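Local coordinates for ankyrin-repeat protein B (Legionella pneumophila, PDB 5K34) that probably works as a bacterial F-box effector that exploits the host ubiquitin-proteasome system, this piece being its ankyrin domain, a protein-binding module, at residues M15-V26 with A51-T60. Numbering follows the deposited sequence.
Sequences MVAARSNNLEEV and AAIEGKAYQT. With SO4 (sulfate ion), chain C.
Arg-19 and Glu-54 are brought together by their torsions: chi1 of -167° sends the arginine CG opposite its backbone N, and chi1 of 73° sets the glutamate CG between backbone N and carbonyl carbon. The guanidinium then grips one carboxylate oxygen side-on. Arg-19 NE lies 2.8 Å from Glu-54 OE2. Arg-19 NH2 reaches Glu-54 OE2 at 3.1 Å. OE2 sits in the guanidinium plane, but the guanidinium and carboxylate planes are turned 41° apart. Glu-54 OE1 has its own salt bridge to Arg-46, so one carboxylate serves two arginines and its charge is probably shared between them.

At the other end, Asn-21 OD1 accepts two bonds from Thr-60. Thr-60 N donates to Asn-21 OD1 over 3.2 Å, nearly along the C=O axis. Thr-60 OG1 donates to Asn-21 OD1 over 2.7 Å, tilted from the carbonyl plane. The Asn-21 ND2 reaches Gln-59 OE1 at 2.9 Å, from above that amide's plane. The bonds to Thr-60 and Gln-59 fix the rotation of the Asn-21 amide. A sulfate, probably from the crystallisation liquor, bridges the same two amides.

Between the polar ends the packing is close. Ala-57 CB rests 3.2 Å from Ala-18 O. Gly-55 CA approaches Arg-19 O at 3.3 Å in a CA-H...O contact, and Ala-51 CB meets Met-15 CE.

Asn-21 has positive phi and ends helix 5-19 in a Schellman motif; Lys-56 does likewise for helix 48-54. Two helix-turn-helix units thus stack side by side, as in the ankyrin repeat fold.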
loop_
_atom_site.group_PDB
_atom_site.type_symbol
_atom_site.label_atom_id
_atom_site.label_comp_id
_atom_site.label_asym_id
_atom_site.label_seq_id
_atom_site.Cartn_x
_atom_site.Cartn_y
_atom_site.Cartn_z
ATOM N N MET A 15 7.881 -5.010 -1.289
ATOM C CA MET A 15 6.782 -5.375 -0.398
ATOM C C MET A 15 7.254 -5.359 1.055
ATOM O O MET A 15 6.555 -4.813 1.936
ATOM C CB MET A 15 6.237 -6.743 -0.768
ATOM C CG MET A 15 5.517 -6.743 -2.121
ATOM S SD MET A 15 4.007 -5.785 -2.189
ATOM C CE MET A 15 2.901 -6.890 -1.274
ATOM N N VAL A 16 8.414 -5.968 1.377
ATOM C CA VAL A 16 8.918 -5.941 2.748
ATOM C C VAL A 16 9.266 -4.522 3.225
ATOM O O VAL A 16 8.944 -4.139 4.365
ATOM C CB VAL A 16 10.114 -6.892 2.891
ATOM C CG1 VAL A 16 10.793 -6.716 4.251
ATOM C CG2 VAL A 16 9.638 -8.327 2.730
ATOM N N ALA A 17 9.926 -3.753 2.362
ATOM C CA ALA A 17 10.305 -2.397 2.742
ATOM C C ALA A 17 9.052 -1.589 3.024
ATOM O O ALA A 17 8.996 -0.842 4.007
ATOM C CB ALA A 17 11.118 -1.752 1.633
ATOM N N ALA A 18 8.031 -1.697 2.169
ATOM C CA ALA A 18 6.804 -0.942 2.395
ATOM C C ALA A 18 6.098 -1.394 3.668
ATOM O O ALA A 18 5.684 -0.547 4.480
ATOM C CB ALA A 18 5.888 -1.081 1.210
ATOM N N ARG A 19 5.999 -2.707 3.908
ATOM C CA ARG A 19 5.331 -3.205 5.117
ATOM C C ARG A 19 6.039 -2.761 6.382
ATOM O O ARG A 19 5.383 -2.579 7.428
ATOM C CB ARG A 19 5.307 -4.737 5.026
ATOM C CG ARG A 19 4.348 -5.358 6.075
ATOM C CD ARG A 19 4.294 -6.887 5.973
ATOM N NE ARG A 19 3.746 -7.370 4.725
ATOM C CZ ARG A 19 4.457 -7.987 3.763
ATOM N NH1 ARG A 19 5.770 -8.150 3.822
ATOM N NH2 ARG A 19 3.813 -8.397 2.659
ATOM N N SER A 20 7.356 -2.564 6.306
ATOM C CA SER A 20 8.117 -2.151 7.496
ATOM C C SER A 20 8.279 -0.651 7.598
ATOM O O SER A 20 8.982 -0.166 8.494
ATOM C CB SER A 20 9.498 -2.790 7.540
ATOM O OG SER A 20 10.225 -2.422 6.394
ATOM N N ASN A 21 7.612 0.117 6.740
ATOM C CA ASN A 21 7.694 1.585 6.785
ATOM C C ASN A 21 9.090 2.087 6.451
ATOM O O ASN A 21 9.449 3.208 6.830
ATOM C CB ASN A 21 7.210 2.150 8.131
ATOM C CG ASN A 21 6.489 3.504 8.014
ATOM O OD1 ASN A 21 6.050 3.944 6.952
ATOM N ND2 ASN A 21 6.305 4.141 9.175
ATOM N N ASN A 22 9.865 1.285 5.731
ATOM C CA ASN A 22 11.192 1.693 5.300
ATOM C C ASN A 22 11.096 2.425 3.981
ATOM O O ASN A 22 11.399 1.900 2.878
ATOM C CB ASN A 22 12.136 0.496 5.219
ATOM C CG ASN A 22 13.598 0.944 5.112
ATOM O OD1 ASN A 22 13.890 2.050 4.666
ATOM N ND2 ASN A 22 14.526 0.088 5.496
ATOM N N LEU A 23 10.636 3.673 4.065
ATOM C CA LEU A 23 10.368 4.483 2.876
ATOM C C LEU A 23 11.667 4.776 2.098
ATOM O O LEU A 23 11.656 4.823 0.868
ATOM C CB LEU A 23 9.650 5.775 3.231
ATOM C CG LEU A 23 9.293 6.661 2.055
ATOM C CD1 LEU A 23 8.442 5.973 0.986
ATOM C CD2 LEU A 23 8.559 7.888 2.576
ATOM N N GLU A 24 12.754 4.976 2.832
ATOM C CA GLU A 24 14.044 5.195 2.118
ATOM C C GLU A 24 14.382 4.014 1.176
ATOM O O GLU A 24 14.764 4.230 0.024
ATOM C CB GLU A 24 15.170 5.402 3.148
ATOM C CG GLU A 24 15.062 6.674 3.964
ATOM C CD GLU A 24 15.997 6.658 5.205
ATOM O OE1 GLU A 24 16.741 5.657 5.447
ATOM O OE2 GLU A 24 15.982 7.669 5.961
ATOM N N GLU A 25 14.199 2.777 1.650
ATOM C CA GLU A 25 14.470 1.609 0.822
ATOM C C GLU A 25 13.433 1.439 -0.262
ATOM O O GLU A 25 13.797 1.125 -1.400
ATOM C CB GLU A 25 14.553 0.365 1.707
ATOM C CG GLU A 25 14.907 -0.903 0.962
ATOM C CD GLU A 25 16.323 -0.909 0.382
ATOM O OE1 GLU A 25 17.132 -0.010 0.707
ATOM O OE2 GLU A 25 16.635 -1.853 -0.382
ATOM N N VAL A 26 12.135 1.672 0.043
ATOM C CA VAL A 26 11.082 1.794 -1.054
ATOM C C VAL A 26 11.541 2.747 -2.177
ATOM O O VAL A 26 11.497 2.393 -3.346
ATOM C CB VAL A 26 9.733 2.284 -0.475
ATOM C CG1 VAL A 26 8.743 2.652 -1.603
ATOM C CG2 VAL A 26 9.114 1.228 0.444
ATOM N N ALA A 51 0.795 -3.586 1.189
ATOM C CA ALA A 51 1.825 -3.997 2.137
ATOM C C ALA A 51 2.006 -2.947 3.225
ATOM O O ALA A 51 2.070 -3.283 4.418
ATOM C CB ALA A 51 3.133 -4.268 1.426
ATOM N N ALA A 52 2.109 -1.671 2.828
ATOM C CA ALA A 52 2.249 -0.610 3.802
ATOM C C ALA A 52 1.063 -0.559 4.720
ATOM O O ALA A 52 1.252 -0.456 5.941
ATOM C CB ALA A 52 2.470 0.727 3.085
ATOM N N ILE A 53 -0.149 -0.650 4.189
ATOM C CA ILE A 53 -1.342 -0.623 5.048
ATOM C C ILE A 53 -1.300 -1.755 6.070
ATOM O O ILE A 53 -1.465 -1.529 7.276
ATOM C CB ILE A 53 -2.621 -0.687 4.183
ATOM C CG1 ILE A 53 -2.786 0.624 3.421
ATOM C CG2 ILE A 53 -3.848 -0.995 5.072
ATOM C CD1 ILE A 53 -3.767 0.513 2.251
ATOM N N GLU A 54 -1.036 -2.991 5.625
ATOM C CA GLU A 54 -1.117 -4.097 6.592
ATOM C C GLU A 54 -0.006 -4.036 7.605
ATOM O O GLU A 54 -0.175 -4.551 8.729
ATOM C CB GLU A 54 -1.120 -5.464 5.902
ATOM C CG GLU A 54 0.201 -5.886 5.316
ATOM C CD GLU A 54 0.098 -7.161 4.488
ATOM O OE1 GLU A 54 -0.969 -7.825 4.491
ATOM O OE2 GLU A 54 1.076 -7.459 3.766
ATOM N N GLY A 55 1.131 -3.399 7.317
ATOM C CA GLY A 55 2.212 -3.210 8.280
ATOM C C GLY A 55 2.008 -2.007 9.172
ATOM O O GLY A 55 2.903 -1.726 9.980
ATOM N N LYS A 56 0.893 -1.291 9.035
ATOM C CA LYS A 56 0.655 -0.043 9.774
ATOM C C LYS A 56 1.699 0.994 9.452
ATOM O O LYS A 56 2.002 1.913 10.237
ATOM C CB LYS A 56 0.564 -0.287 11.292
ATOM C CG LYS A 56 -0.464 -1.344 11.678
ATOM C CD LYS A 56 -0.732 -1.414 13.162
ATOM C CE LYS A 56 0.520 -1.710 13.960
ATOM N NZ LYS A 56 0.118 -1.900 15.401
ATOM N N ALA A 57 2.237 0.915 8.231
ATOM C CA ALA A 57 3.286 1.825 7.753
ATOM C C ALA A 57 2.594 3.002 7.071
ATOM O O ALA A 57 2.689 3.202 5.863
ATOM C CB ALA A 57 4.222 1.059 6.788
ATOM N N TYR A 58 1.874 3.796 7.879
ATOM C CA TYR A 58 0.937 4.741 7.279
ATOM C C TYR A 58 1.610 5.908 6.559
ATOM O O TYR A 58 1.069 6.401 5.582
ATOM C CB TYR A 58 -0.136 5.195 8.298
ATOM C CG TYR A 58 -0.951 4.034 8.794
ATOM C CD1 TYR A 58 -1.730 3.265 7.922
ATOM C CD2 TYR A 58 -0.979 3.703 10.121
ATOM C CE1 TYR A 58 -2.473 2.180 8.362
ATOM C CE2 TYR A 58 -1.749 2.632 10.594
ATOM C CZ TYR A 58 -2.462 1.882 9.712
ATOM O OH TYR A 58 -3.157 0.798 10.215
ATOM N N GLN A 59 2.801 6.292 7.015
ATOM C CA GLN A 59 3.529 7.351 6.271
ATOM C C GLN A 59 3.994 6.853 4.878
ATOM O O GLN A 59 3.831 7.626 3.924
ATOM C CB GLN A 59 4.707 7.901 7.062
ATOM C CG GLN A 59 4.352 8.406 8.469
ATOM C CD GLN A 59 4.654 7.400 9.552
ATOM O OE1 GLN A 59 4.270 6.209 9.430
ATOM N NE2 GLN A 59 5.355 7.804 10.596
ATOM N N THR A 60 4.406 5.625 4.788
ATOM C CA THR A 60 4.765 5.058 3.507
ATOM C C THR A 60 3.514 4.926 2.618
ATOM O O THR A 60 3.554 5.205 1.432
ATOM C CB THR A 60 5.474 3.713 3.699
ATOM O OG1 THR A 60 6.734 3.947 4.340
ATOM C CG2 THR A 60 5.747 3.011 2.349
HETATM S S SO4 C . 7.090 4.398 12.755
HETATM O O1 SO4 C . 8.241 4.630 13.695
HETATM O O2 SO4 C . 7.422 3.265 11.760
HETATM O O3 SO4 C . 5.834 4.114 13.510
HETATM O O4 SO4 C . 6.695 5.648 12.049
#